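Local structure of myosin-2 (Saccharomyces cerevisiae, 6IXO) at residues Ile22-Ile27 against Glu75-Gln80; Ser100-Leu105 against Trp214-Phe219; Phe117-Ile122 against Glu139-Val144; Lys172-Ala177 against Ala239-Glu244. The protein carries organelles and other cargo along polarized actin cables, its motor domain pulling on actin while the globular tail domain described here grips receptors on the cargo. One frame throughout, in Å; residues are numbered along the deposited sequence.

In the fold
The four contacts sample an elongated, all-helical cargo-binding tail, and each joins two helices. Interactions 1 and 3 lie at one end with centres about 20 Å apart, and they touch where Glu-75 CG meets Leu-143 CD1 at 3.6 Å. Interaction 2 sits near the middle, its centre about 10 Å from that of the chain, and it shares helix 97-124 with interaction 3, about 29 Å away between centres. Helix 134-180 then spans the domain, supplying one side of both interaction 3 and interaction 4, whose centres are about 48 Å apart. The sulfate ion beside interaction 2 is probably from the crystallisation liquor.

Interaction 1. Residues Ile22-Ile27 against Glu75-Gln80; sequences ILNQEI and ESFLAQ
Asn-24 turns its carboxamide oxygen to the edge of the Phe-77 ring, the amide and ring planes 30° apart, and its two polar atoms meet quite different surroundings. Its OD1 approaches the rim of the ring in the plane, 3.5 Å from Phe-77 CD1, and this buried oxygen has no hydrogen-bonding partner in the model. On the other branch, ND2 donates to Ser-76 OG at 3.2 Å, a bent bond with an N-H...O angle of 141° and the hydroxyl lying somewhat out of the amide plane. Polar and apolar contacts thus lie side by side between two nearly parallel helices of the tail domain's helical bundle, 20-32 and 71-90, whose local axes cross at -21°. One turn on from Asn-24, Ile-27 crosses Phe-77 at about a right angle; its CG1 reaches the ring edge 3.8 Å from Phe-77 CE1. CG of Phe-77 is anti to the backbone N, and the ring beyond it passes both residues. Leu-58 and Val-61 of helix 53-67 also pack on it. Toward the more exposed side, a water accepts from Asn-24 ND2 at 3.0 Å and, weakly, from Gln-80 NE2, while NE2 itself lies 4.0 Å from Asn-24 CB.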
loop_
_atom_site.group_PDB
_atom_site.type_symbol
_atom_site.label_atom_id
_atom_site.label_comp_id
_atom_site.label_asym_id
_atom_site.label_seq_id
_atom_site.Cartn_x
_atom_site.Cartn_y
_atom_site.Cartn_z
ATOM N N ILE A 22 30.962 -14.622 -5.280
ATOM C CA ILE A 22 30.837 -13.633 -6.340
ATOM C C ILE A 22 29.370 -13.440 -6.696
ATOM O O ILE A 22 28.892 -12.313 -6.788
ATOM C CB ILE A 22 31.632 -14.045 -7.590
ATOM C CG1 ILE A 22 33.125 -13.838 -7.340
ATOM C CG2 ILE A 22 31.160 -13.262 -8.806
ATOM C CD1 ILE A 22 33.985 -14.116 -8.550
ATOM N N LEU A 23 28.639 -14.535 -6.874
ATOM C CA LEU A 23 27.244 -14.387 -7.275
ATOM C C LEU A 23 26.350 -13.670 -6.244
ATOM O O LEU A 23 25.508 -12.857 -6.632
ATOM C CB LEU A 23 26.650 -15.750 -7.586
ATOM C CG LEU A 23 25.256 -15.782 -8.209
ATOM C CD1 LEU A 23 25.175 -14.854 -9.400
ATOM C CD2 LEU A 23 24.932 -17.241 -8.658
ATOM N N ASN A 24 26.475 -13.987 -4.959
ATOM C CA ASN A 24 25.576 -13.345 -3.981
ATOM C C ASN A 24 25.836 -11.839 -3.949
ATOM O O ASN A 24 24.927 -11.063 -3.796
ATOM C CB ASN A 24 25.741 -13.941 -2.577
ATOM C CG ASN A 24 25.210 -15.370 -2.472
ATOM O OD1 ASN A 24 24.410 -15.811 -3.294
ATOM N ND2 ASN A 24 25.647 -16.089 -1.448
ATOM N N GLN A 25 27.092 -11.442 -4.118
ATOM C CA GLN A 25 27.461 -10.024 -4.053
ATOM C C GLN A 25 26.864 -9.229 -5.232
ATOM O O GLN A 25 26.310 -8.118 -5.068
ATOM C CB GLN A 25 28.990 -9.912 -4.011
ATOM C CG GLN A 25 29.503 -8.565 -3.533
ATOM C CD GLN A 25 29.617 -7.542 -4.650
ATOM O OE1 GLN A 25 29.702 -7.894 -5.838
ATOM N NE2 GLN A 25 29.617 -6.263 -4.278
ATOM N N GLU A 26 26.968 -9.810 -6.421
ATOM C CA GLU A 26 26.316 -9.286 -7.621
ATOM C C GLU A 26 24.854 -9.126 -7.462
ATOM O O GLU A 26 24.294 -8.091 -7.822
ATOM C CB GLU A 26 26.561 -10.228 -8.829
ATOM C CG GLU A 26 27.733 -9.871 -9.635
ATOM C CD GLU A 26 27.883 -10.746 -10.915
ATOM O OE1 GLU A 26 26.852 -11.172 -11.507
ATOM O OE2 GLU A 26 29.035 -10.985 -11.315
ATOM N N ILE A 27 24.214 -10.169 -6.946
ATOM C CA ILE A 27 22.764 -10.134 -6.794
ATOM C C ILE A 27 22.337 -9.135 -5.731
ATOM O O ILE A 27 21.455 -8.302 -5.976
ATOM C CB ILE A 27 22.222 -11.532 -6.431
ATOM C CG1 ILE A 27 22.534 -12.531 -7.564
ATOM C CG2 ILE A 27 20.768 -11.509 -6.278
ATOM C CD1 ILE A 27 21.802 -12.229 -8.830
ATOM N N GLU A 75 20.118 -22.248 -0.685
ATOM C CA GLU A 75 19.678 -21.801 0.622
ATOM C C GLU A 75 20.427 -20.530 1.053
ATOM O O GLU A 75 19.816 -19.572 1.535
ATOM C CB GLU A 75 19.849 -22.917 1.642
ATOM C CG GLU A 75 18.585 -23.133 2.463
ATOM C CD GLU A 75 18.783 -24.109 3.611
ATOM O OE1 GLU A 75 18.178 -23.886 4.687
ATOM O OE2 GLU A 75 19.539 -25.093 3.437
ATOM N N SER A 76 21.745 -20.530 0.851
ATOM C CA SER A 76 22.601 -19.363 1.064
ATOM C C SER A 76 22.141 -18.150 0.251
ATOM O O SER A 76 21.917 -17.048 0.783
ATOM C CB SER A 76 24.047 -19.719 0.704
ATOM O OG SER A 76 24.819 -18.576 0.388
ATOM N N PHE A 77 21.995 -18.378 -1.048
ATOM C CA PHE A 77 21.500 -17.378 -1.983
ATOM C C PHE A 77 20.138 -16.788 -1.546
ATOM O O PHE A 77 19.950 -15.567 -1.514
ATOM C CB PHE A 77 21.425 -18.040 -3.353
ATOM C CG PHE A 77 20.725 -17.239 -4.421
ATOM C CD1 PHE A 77 21.387 -16.220 -5.098
ATOM C CD2 PHE A 77 19.439 -17.584 -4.818
ATOM C CE1 PHE A 77 20.770 -15.538 -6.121
ATOM C CE2 PHE A 77 18.816 -16.920 -5.848
ATOM C CZ PHE A 77 19.485 -15.889 -6.502
ATOM N N LEU A 78 19.206 -17.661 -1.180
ATOM C CA LEU A 78 17.852 -17.234 -0.817
ATOM C C LEU A 78 17.821 -16.419 0.468
ATOM O O LEU A 78 17.100 -15.429 0.554
ATOM C CB LEU A 78 16.939 -18.444 -0.655
ATOM C CG LEU A 78 16.601 -19.144 -1.950
ATOM C CD1 LEU A 78 16.017 -20.543 -1.658
ATOM C CD2 LEU A 78 15.695 -18.317 -2.785
ATOM N N ALA A 79 18.575 -16.850 1.476
ATOM C CA ALA A 79 18.633 -16.099 2.720
ATOM C C ALA A 79 19.124 -14.677 2.467
ATOM O O ALA A 79 18.601 -13.729 3.044
ATOM C CB ALA A 79 19.524 -16.790 3.715
ATOM N N GLN A 80 20.126 -14.532 1.606
ATOM C CA GLN A 80 20.604 -13.210 1.210
ATOM C C GLN A 80 19.551 -12.401 0.464
ATOM O O GLN A 80 19.387 -11.186 0.712
ATOM C CB GLN A 80 21.836 -13.333 0.326
ATOM C CG GLN A 80 23.069 -13.762 1.073
ATOM C CD GLN A 80 23.956 -12.593 1.395
ATOM O OE1 GLN A 80 23.484 -11.531 1.814
ATOM N NE2 GLN A 80 25.254 -12.767 1.174
HETATM O O HOH W 1 27.874 -14.764 0.114
#

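Interaction 2. Residues Ser100-Leu105 against Trp214-Phe219; sequences SGVFWL and WCMKSF. With SO4 (sulfate ion), chain B.
Val-102 meets three residues of the facing segment at once. Its CG1 comes to 3.6 Å from Phe-219 CD2 and also reaches the carbonyl oxygen O of Cys-215, 3.8 Å away. CG2 lies on the side chains of the partner helix, 4.0 Å from Cys-215 CB and 4.1 Å from Met-216 CG. A chi1 of 176° sets CG1 anti to the backbone N. Phe-219 crosses the valine obliquely and brings its rim to the backbone of the next residue: Phe-103 N sits near the ring plane, 3.8 Å from Phe-219 CD2, and Phe-103 CB is 4.2 Å from Phe-219 CE2. Phe-219 is the first residue past the helix to leave helical backbone angles, and its side chain points toward helix 97-124.

Around them, Trp-162 of helix 134-180 packs on both Val-102 and Met-216, and Val-37 lies against Phe-219. A separate feature of segment 214-219 is Trp-214, whose NE1 makes two weak hydrogen bonds to the sulfate, which is also bound by His-274. The close apolar packing, with helix 97-124 set against the C-terminal end of helix 202-218, is that of a buried interhelical core in the all-helical cargo-binding domain.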
loop_
_atom_site.group_PDB
_atom_site.type_symbol
_atom_site.label_atom_id
_atom_site.label_comp_id
_atom_site.label_asym_id
_atom_site.label_seq_id
_atom_site.Cartn_x
_atom_site.Cartn_y
_atom_site.Cartn_z
ATOM N N SER A 100 8.723 2.799 -5.772
ATOM C CA SER A 100 9.649 1.721 -5.375
ATOM C C SER A 100 8.921 0.669 -4.586
ATOM O O SER A 100 9.201 -0.510 -4.707
ATOM C CB SER A 100 10.828 2.257 -4.591
ATOM O OG SER A 100 11.610 3.094 -5.433
ATOM N N GLY A 101 7.960 1.079 -3.765
ATOM C CA GLY A 101 7.232 0.076 -3.000
ATOM C C GLY A 101 6.385 -0.821 -3.878
ATOM O O GLY A 101 6.299 -2.022 -3.668
ATOM N N VAL A 102 5.720 -0.244 -4.865
ATOM C CA VAL A 102 4.863 -1.062 -5.721
ATOM C C VAL A 102 5.739 -2.028 -6.549
ATOM O O VAL A 102 5.402 -3.211 -6.751
ATOM C CB VAL A 102 4.007 -0.172 -6.656
ATOM C CG1 VAL A 102 3.188 -1.028 -7.623
ATOM C CG2 VAL A 102 3.042 0.766 -5.778
ATOM N N PHE A 103 6.856 -1.487 -7.005
ATOM C CA PHE A 103 7.862 -2.257 -7.741
ATOM C C PHE A 103 8.231 -3.509 -6.955
ATOM O O PHE A 103 8.208 -4.638 -7.485
ATOM C CB PHE A 103 9.101 -1.376 -7.972
ATOM C CG PHE A 103 10.235 -2.099 -8.681
ATOM C CD1 PHE A 103 10.256 -2.178 -10.069
ATOM C CD2 PHE A 103 11.287 -2.634 -7.945
ATOM C CE1 PHE A 103 11.309 -2.840 -10.733
ATOM C CE2 PHE A 103 12.374 -3.275 -8.617
ATOM C CZ PHE A 103 12.359 -3.360 -10.000
ATOM N N TRP A 104 8.597 -3.327 -5.685
ATOM C CA TRP A 104 9.025 -4.478 -4.889
ATOM C C TRP A 104 7.861 -5.408 -4.566
ATOM O O TRP A 104 8.041 -6.616 -4.522
ATOM C CB TRP A 104 9.759 -4.027 -3.608
ATOM C CG TRP A 104 11.151 -3.667 -3.961
ATOM C CD1 TRP A 104 11.711 -2.436 -3.971
ATOM C CD2 TRP A 104 12.138 -4.566 -4.481
ATOM N NE1 TRP A 104 12.995 -2.499 -4.427
ATOM C CE2 TRP A 104 13.284 -3.799 -4.765
ATOM C CE3 TRP A 104 12.160 -5.940 -4.732
ATOM C CZ2 TRP A 104 14.446 -4.361 -5.276
ATOM C CZ3 TRP A 104 13.323 -6.501 -5.277
ATOM C CH2 TRP A 104 14.443 -5.711 -5.528
ATOM N N LEU A 105 6.663 -4.864 -4.353
ATOM C CA LEU A 105 5.497 -5.733 -4.197
ATOM C C LEU A 105 5.308 -6.620 -5.429
ATOM O O LEU A 105 4.989 -7.815 -5.311
ATOM C CB LEU A 105 4.220 -4.885 -3.948
ATOM C CG LEU A 105 4.165 -4.208 -2.543
ATOM C CD1 LEU A 105 2.943 -3.232 -2.460
ATOM C CD2 LEU A 105 4.092 -5.253 -1.433
ATOM N N TRP A 214 -1.580 5.038 -10.547
ATOM C CA TRP A 214 -0.889 4.815 -11.835
ATOM C C TRP A 214 0.280 3.837 -11.721
ATOM O O TRP A 214 0.547 3.095 -12.667
ATOM C CB TRP A 214 -0.409 6.140 -12.421
ATOM C CG TRP A 214 -1.512 6.848 -13.091
ATOM C CD1 TRP A 214 -2.139 8.012 -12.679
ATOM C CD2 TRP A 214 -2.200 6.413 -14.268
ATOM N NE1 TRP A 214 -3.145 8.327 -13.568
ATOM C CE2 TRP A 214 -3.203 7.361 -14.544
ATOM C CE3 TRP A 214 -2.054 5.307 -15.122
ATOM C CZ2 TRP A 214 -4.063 7.241 -15.641
ATOM C CZ3 TRP A 214 -2.898 5.193 -16.203
ATOM C CH2 TRP A 214 -3.894 6.153 -16.455
ATOM N N CYS A 215 0.958 3.805 -10.560
ATOM C CA CYS A 215 2.059 2.829 -10.345
ATOM C C CYS A 215 1.489 1.425 -10.318
ATOM O O CYS A 215 2.026 0.487 -10.948
ATOM C CB CYS A 215 2.832 3.139 -9.028
ATOM S SG CYS A 215 3.932 4.566 -9.232
ATOM N N MET A 216 0.377 1.264 -9.604
ATOM C CA MET A 216 -0.292 -0.038 -9.570
ATOM C C MET A 216 -0.838 -0.457 -10.911
ATOM O O MET A 216 -0.694 -1.626 -11.319
ATOM C CB MET A 216 -1.404 -0.025 -8.538
ATOM C CG MET A 216 -0.788 0.117 -7.155
ATOM S SD MET A 216 -1.750 -0.771 -5.966
ATOM C CE MET A 216 -0.765 -0.532 -4.494
ATOM N N LYS A 217 -1.456 0.482 -11.621
ATOM C CA LYS A 217 -1.933 0.178 -12.974
ATOM C C LYS A 217 -0.788 -0.183 -13.948
ATOM O O LYS A 217 -0.830 -1.214 -14.677
ATOM C CB LYS A 217 -2.737 1.381 -13.512
ATOM C CG LYS A 217 -3.396 1.088 -14.840
ATOM C CD LYS A 217 -4.594 1.990 -15.118
ATOM C CE LYS A 217 -5.355 1.466 -16.356
ATOM N NZ LYS A 217 -6.701 2.099 -16.519
ATOM N N SER A 218 0.239 0.665 -13.967
ATOM C CA SER A 218 1.315 0.501 -14.943
ATOM C C SER A 218 2.133 -0.719 -14.610
ATOM O O SER A 218 2.682 -1.353 -15.527
ATOM C CB SER A 218 2.238 1.710 -15.003
ATOM O OG SER A 218 1.561 2.863 -15.483
ATOM N N PHE A 219 2.242 -1.042 -13.315
ATOM C CA PHE A 219 3.092 -2.174 -12.918
ATOM C C PHE A 219 2.303 -3.468 -12.860
ATOM O O PHE A 219 2.782 -4.447 -12.279
ATOM C CB PHE A 219 3.777 -1.938 -11.557
ATOM C CG PHE A 219 4.779 -0.814 -11.566
ATOM C CD1 PHE A 219 5.054 -0.113 -12.741
ATOM C CD2 PHE A 219 5.421 -0.426 -10.383
ATOM C CE1 PHE A 219 5.954 0.952 -12.757
ATOM C CE2 PHE A 219 6.322 0.627 -10.389
ATOM C CZ PHE A 219 6.590 1.322 -11.587
HETATM S S SO4 B . -5.991 10.659 -13.863
HETATM O O1 SO4 B . -6.914 11.554 -13.171
HETATM O O2 SO4 B . -4.646 11.228 -13.850
HETATM O O3 SO4 B . -6.441 10.473 -15.239
HETATM O O4 SO4 B . -5.969 9.368 -13.187
#

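Interaction 3. Residues Phe117-Ile122 against Glu139-Val144; sequences FALNSI and EYVSLV
Tyr-140 opens the contact by meeting Ile-122 of the preceding helix. The two helices, 97-124 and 134-180, follow one another in the chain and run antiparallel as a helical hairpin, their local axes 10.3 Å apart and 157° between directions. Tyr-140 CE2 is 3.4 Å from Ile-122 CD1, the methyl coming in obliquely as the two side chains pass at a slant. The same methyl is 3.6 Å from the phenolic OH of Tyr-140. In the tyrosine CG is anti to the backbone N (chi1 -177°), and the far part of the ring swings to the isoleucine; the ring also makes an edge-to-face contact with Trp-66 of helix 53-67.

Val-141 follows, on the other branch of the same isoleucine: its CG2 is 3.8 Å from Ile-122 CG2, the two side chains sliding past each other in opposite directions. Its CG1 makes a looser approach to Leu-119 CD1.

Val-144, one turn later, sits between the two residues of the facing helix. Leu-119 lies alongside it, running the opposite way, with Leu-119 CB and CD1 both 4.0 Å from Val-144 CG1. Trp-66 reaches this valine as well, so helix 53-67 closes over the seam. The other methyl of Val-144 turns to Ile-122: Val-144 CG2 stands 3.7 Å from Ile-122 CD1, the same terminal methyl that meets Tyr-140.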
loop_
_atom_site.group_PDB
_atom_site.type_symbol
_atom_site.label_atom_id
_atom_site.label_comp_id
_atom_site.label_asym_id
_atom_site.label_seq_id
_atom_site.Cartn_x
_atom_site.Cartn_y
_atom_site.Cartn_z
ATOM N N PHE A 117 4.414 -22.298 -7.852
ATOM C CA PHE A 117 4.392 -23.073 -9.074
ATOM C C PHE A 117 5.393 -24.224 -8.975
ATOM O O PHE A 117 5.111 -25.356 -9.416
ATOM C CB PHE A 117 4.717 -22.189 -10.283
ATOM C CG PHE A 117 5.171 -22.963 -11.487
ATOM C CD1 PHE A 117 4.252 -23.565 -12.326
ATOM C CD2 PHE A 117 6.521 -23.109 -11.768
ATOM C CE1 PHE A 117 4.654 -24.275 -13.426
ATOM C CE2 PHE A 117 6.937 -23.833 -12.877
ATOM C CZ PHE A 117 6.000 -24.419 -13.707
ATOM N N ALA A 118 6.567 -23.946 -8.403
ATOM C CA ALA A 118 7.640 -24.971 -8.399
ATOM C C ALA A 118 7.270 -26.092 -7.437
ATOM O O ALA A 118 7.526 -27.251 -7.678
ATOM C CB ALA A 118 8.950 -24.357 -8.003
ATOM N N LEU A 119 6.665 -25.720 -6.317
ATOM C CA LEU A 119 6.242 -26.699 -5.323
ATOM C C LEU A 119 5.201 -27.634 -5.905
ATOM O O LEU A 119 5.289 -28.868 -5.764
ATOM C CB LEU A 119 5.699 -25.974 -4.077
ATOM C CG LEU A 119 5.390 -26.884 -2.889
ATOM C CD1 LEU A 119 6.563 -27.827 -2.580
ATOM C CD2 LEU A 119 5.027 -26.019 -1.671
ATOM N N ASN A 120 4.212 -27.069 -6.585
ATOM C CA ASN A 120 3.197 -27.913 -7.213
ATOM C C ASN A 120 3.795 -28.783 -8.297
ATOM O O ASN A 120 3.412 -29.936 -8.453
ATOM C CB ASN A 120 2.053 -27.085 -7.799
ATOM C CG ASN A 120 1.043 -27.946 -8.545
ATOM O OD1 ASN A 120 0.180 -28.571 -7.940
ATOM N ND2 ASN A 120 1.168 -27.997 -9.861
ATOM N N SER A 121 4.761 -28.249 -9.034
ATOM C CA SER A 121 5.403 -29.035 -10.076
ATOM C C SER A 121 6.204 -30.204 -9.499
ATOM O O SER A 121 6.265 -31.298 -10.090
ATOM C CB SER A 121 6.332 -28.159 -10.924
ATOM O OG SER A 121 7.079 -28.990 -11.818
ATOM N N ILE A 122 6.836 -29.953 -8.356
ATOM C CA ILE A 122 7.639 -30.956 -7.658
ATOM C C ILE A 122 6.756 -32.078 -7.112
ATOM O O ILE A 122 7.048 -33.266 -7.280
ATOM C CB ILE A 122 8.443 -30.291 -6.508
ATOM C CG1 ILE A 122 9.648 -29.536 -7.079
ATOM C CG2 ILE A 122 8.919 -31.318 -5.502
ATOM C CD1 ILE A 122 10.206 -28.452 -6.132
ATOM N N GLU A 139 14.022 -33.922 1.648
ATOM C CA GLU A 139 14.672 -32.718 2.136
ATOM C C GLU A 139 14.428 -31.577 1.152
ATOM O O GLU A 139 14.306 -30.409 1.534
ATOM C CB GLU A 139 16.170 -32.959 2.327
ATOM N N TYR A 140 14.359 -31.930 -0.128
ATOM C CA TYR A 140 14.103 -30.946 -1.168
ATOM C C TYR A 140 12.690 -30.357 -1.084
ATOM O O TYR A 140 12.503 -29.132 -1.132
ATOM C CB TYR A 140 14.319 -31.575 -2.538
ATOM C CG TYR A 140 14.150 -30.595 -3.651
ATOM C CD1 TYR A 140 14.741 -29.341 -3.587
ATOM C CD2 TYR A 140 13.406 -30.912 -4.771
ATOM C CE1 TYR A 140 14.589 -28.428 -4.611
ATOM C CE2 TYR A 140 13.257 -30.016 -5.801
ATOM C CZ TYR A 140 13.845 -28.775 -5.717
ATOM O OH TYR A 140 13.693 -27.874 -6.741
ATOM N N VAL A 141 11.695 -31.232 -0.991
ATOM C CA VAL A 141 10.312 -30.783 -0.866
ATOM C C VAL A 141 10.183 -29.892 0.361
ATOM O O VAL A 141 9.469 -28.870 0.354
ATOM C CB VAL A 141 9.350 -31.987 -0.760
ATOM C CG1 VAL A 141 7.897 -31.515 -0.524
ATOM C CG2 VAL A 141 9.417 -32.773 -2.014
ATOM N N SER A 142 10.900 -30.276 1.411
ATOM C CA SER A 142 10.869 -29.572 2.688
ATOM C C SER A 142 11.482 -28.173 2.558
ATOM O O SER A 142 10.969 -27.196 3.101
ATOM C CB SER A 142 11.597 -30.411 3.747
ATOM O OG SER A 142 11.496 -29.786 5.016
ATOM N N LEU A 143 12.571 -28.087 1.801
ATOM C CA LEU A 143 13.209 -26.808 1.498
ATOM C C LEU A 143 12.303 -25.858 0.716
ATOM O O LEU A 143 12.208 -24.670 1.027
ATOM C CB LEU A 143 14.500 -27.056 0.702
ATOM C CG LEU A 143 15.132 -25.889 -0.074
ATOM C CD1 LEU A 143 15.870 -24.945 0.843
ATOM C CD2 LEU A 143 16.069 -26.399 -1.161
ATOM N N VAL A 144 11.658 -26.372 -0.322
ATOM C CA VAL A 144 10.838 -25.510 -1.162
ATOM C C VAL A 144 9.596 -25.092 -0.379
ATOM O O VAL A 144 9.100 -23.972 -0.524
ATOM C CB VAL A 144 10.436 -26.217 -2.481
ATOM C CG1 VAL A 144 9.533 -25.310 -3.341
ATOM C CG2 VAL A 144 11.682 -26.602 -3.246
#

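Interaction 4. Residues Lys172-Ala177 against Ala239-Glu244; sequences KKAINA and AICFNE
Ile-175 bears the largest share of this contact, and its side chain can be followed outward between Ile-240 and Glu-244. From CB the chain divides. CG2, anti to the backbone N, meets Glu-244 CG at 3.9 Å. CG1 takes the other direction, anti to the carbonyl carbon (chi1 -73°), and approaches Ile-240 CD1 at 4.0 Å, where the two isoleucines cross at about a right angle. The tip, CD1, then returns to the glutamate, again 3.9 Å from Glu-244 CG. The glutamate thus offers the aliphatic part of its side chain to both branches, and its own bend at chi2 (-65°) places CD away from a straight extension of CG.

Beside the isoleucine, Cys-241 SG faces the backbone of helix 134-180: it is 3.7 Å from the carbonyl oxygen O of Ala-174 and 4.0 Å from Ile-175 CA. Consistent with the small Ala-174 and Cys-241 side chains here, the backbones come close, with Ile-175 CA and Cys-241 CA 5.5 Å apart and the local axes crossing at -46°. Helix 134-180 also widens into a pi-type turn at 175-177.

Around this pair, helix 202-218 packs on helix 134-180 through Ile-205, which touches Ala-174. On helix 223-247, Leu-286 of helix 284-294 touches Cys-241, so the seam between helices 134-180 and 223-247 is flanked by helices 202-218 and 284-294 in an all-helical domain.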
loop_
_atom_site.group_PDB
_atom_site.type_symbol
_atom_site.label_atom_id
_atom_site.label_comp_id
_atom_site.label_asym_id
_atom_site.label_seq_id
_atom_site.Cartn_x
_atom_site.Cartn_y
_atom_site.Cartn_z
ATOM N N LYS A 172 1.749 13.517 7.600
ATOM C CA LYS A 172 2.510 14.726 7.331
ATOM C C LYS A 172 1.750 15.741 6.448
ATOM O O LYS A 172 1.852 16.947 6.637
ATOM C CB LYS A 172 3.841 14.324 6.638
ATOM C CG LYS A 172 4.815 15.523 6.426
ATOM C CD LYS A 172 6.083 15.099 5.628
ATOM C CE LYS A 172 7.110 16.237 5.685
ATOM N NZ LYS A 172 8.137 16.156 4.616
ATOM N N LYS A 173 1.023 15.242 5.451
ATOM C CA LYS A 173 0.445 16.125 4.438
ATOM C C LYS A 173 -1.057 16.337 4.544
ATOM O O LYS A 173 -1.532 17.436 4.246
ATOM C CB LYS A 173 0.762 15.595 3.048
ATOM C CG LYS A 173 2.256 15.402 2.875
ATOM C CD LYS A 173 2.675 14.954 1.509
ATOM C CE LYS A 173 4.204 14.862 1.456
ATOM N NZ LYS A 173 4.652 14.591 0.078
ATOM N N ALA A 174 -1.792 15.306 4.943
ATOM C CA ALA A 174 -3.244 15.294 4.797
ATOM C C ALA A 174 -3.893 16.205 5.806
ATOM O O ALA A 174 -4.939 16.846 5.568
ATOM C CB ALA A 174 -3.773 13.858 4.946
ATOM N N ILE A 175 -3.292 16.272 6.983
ATOM C CA ILE A 175 -3.889 17.129 7.990
ATOM C C ILE A 175 -3.884 18.583 7.549
ATOM O O ILE A 175 -4.894 19.295 7.643
ATOM C CB ILE A 175 -3.141 16.957 9.355
ATOM C CG1 ILE A 175 -3.528 15.602 9.963
ATOM C CG2 ILE A 175 -3.497 18.100 10.284
ATOM C CD1 ILE A 175 -2.698 15.237 11.236
ATOM N N ASN A 176 -2.749 19.044 7.054
ATOM C CA ASN A 176 -2.714 20.427 6.597
ATOM C C ASN A 176 -3.623 20.602 5.353
ATOM O O ASN A 176 -4.359 21.562 5.236
ATOM C CB ASN A 176 -1.289 20.864 6.265
ATOM C CG ASN A 176 -1.186 22.378 6.057
ATOM O OD1 ASN A 176 -1.087 22.872 4.930
ATOM N ND2 ASN A 176 -1.239 23.112 7.151
ATOM N N ALA A 177 -3.543 19.648 4.429
ATOM C CA ALA A 177 -4.303 19.763 3.177
ATOM C C ALA A 177 -5.822 19.748 3.407
ATOM O O ALA A 177 -6.557 20.559 2.838
ATOM C CB ALA A 177 -3.902 18.619 2.238
ATOM N N ALA A 239 -9.755 9.349 9.904
ATOM C CA ALA A 239 -9.592 9.300 11.372
ATOM C C ALA A 239 -8.730 10.452 11.840
ATOM O O ALA A 239 -9.136 11.227 12.736
ATOM C CB ALA A 239 -8.923 7.899 11.833
ATOM N N ILE A 240 -7.552 10.605 11.223
ATOM C CA ILE A 240 -6.581 11.560 11.779
ATOM C C ILE A 240 -7.066 12.997 11.519
ATOM O O ILE A 240 -6.845 13.879 12.356
ATOM C CB ILE A 240 -5.142 11.395 11.192
ATOM C CG1 ILE A 240 -5.111 11.722 9.701
ATOM C CG2 ILE A 240 -4.567 9.982 11.526
ATOM C CD1 ILE A 240 -3.657 11.699 9.122
ATOM N N CYS A 241 -7.719 13.242 10.369
ATOM C CA CYS A 241 -8.249 14.626 10.142
ATOM C C CYS A 241 -9.447 14.941 11.042
ATOM O O CYS A 241 -9.576 16.071 11.564
ATOM C CB CYS A 241 -8.655 14.827 8.675
ATOM S SG CYS A 241 -7.167 14.808 7.619
ATOM N N PHE A 242 -10.340 13.971 11.209
ATOM C CA PHE A 242 -11.468 14.152 12.125
ATOM C C PHE A 242 -10.974 14.515 13.539
ATOM O O PHE A 242 -11.490 15.440 14.197
ATOM C CB PHE A 242 -12.333 12.881 12.199
ATOM C CG PHE A 242 -13.485 13.010 13.176
ATOM C CD1 PHE A 242 -14.681 13.621 12.784
ATOM C CD2 PHE A 242 -13.351 12.571 14.511
ATOM C CE1 PHE A 242 -15.769 13.775 13.695
ATOM C CE2 PHE A 242 -14.433 12.723 15.448
ATOM C CZ PHE A 242 -15.642 13.333 15.021
ATOM N N ASN A 243 -9.987 13.764 14.009
ATOM C CA ASN A 243 -9.483 13.954 15.349
ATOM C C ASN A 243 -8.923 15.358 15.487
ATOM O O ASN A 243 -9.095 15.984 16.515
ATOM C CB ASN A 243 -8.419 12.914 15.695
ATOM C CG ASN A 243 -9.007 11.495 15.843
ATOM O OD1 ASN A 243 -10.231 11.319 15.944
ATOM N ND2 ASN A 243 -8.130 10.496 15.916
ATOM N N GLU A 244 -8.266 15.868 14.456
ATOM C CA GLU A 244 -7.747 17.242 14.548
ATOM C C GLU A 244 -8.895 18.222 14.576
ATOM O O GLU A 244 -8.887 19.202 15.352
ATOM C CB GLU A 244 -6.817 17.572 13.375
ATOM C CG GLU A 244 -5.462 16.811 13.447
ATOM C CD GLU A 244 -4.631 17.224 14.648
ATOM O OE1 GLU A 244 -4.688 18.413 15.071
ATOM O OE2 GLU A 244 -3.922 16.356 15.193
#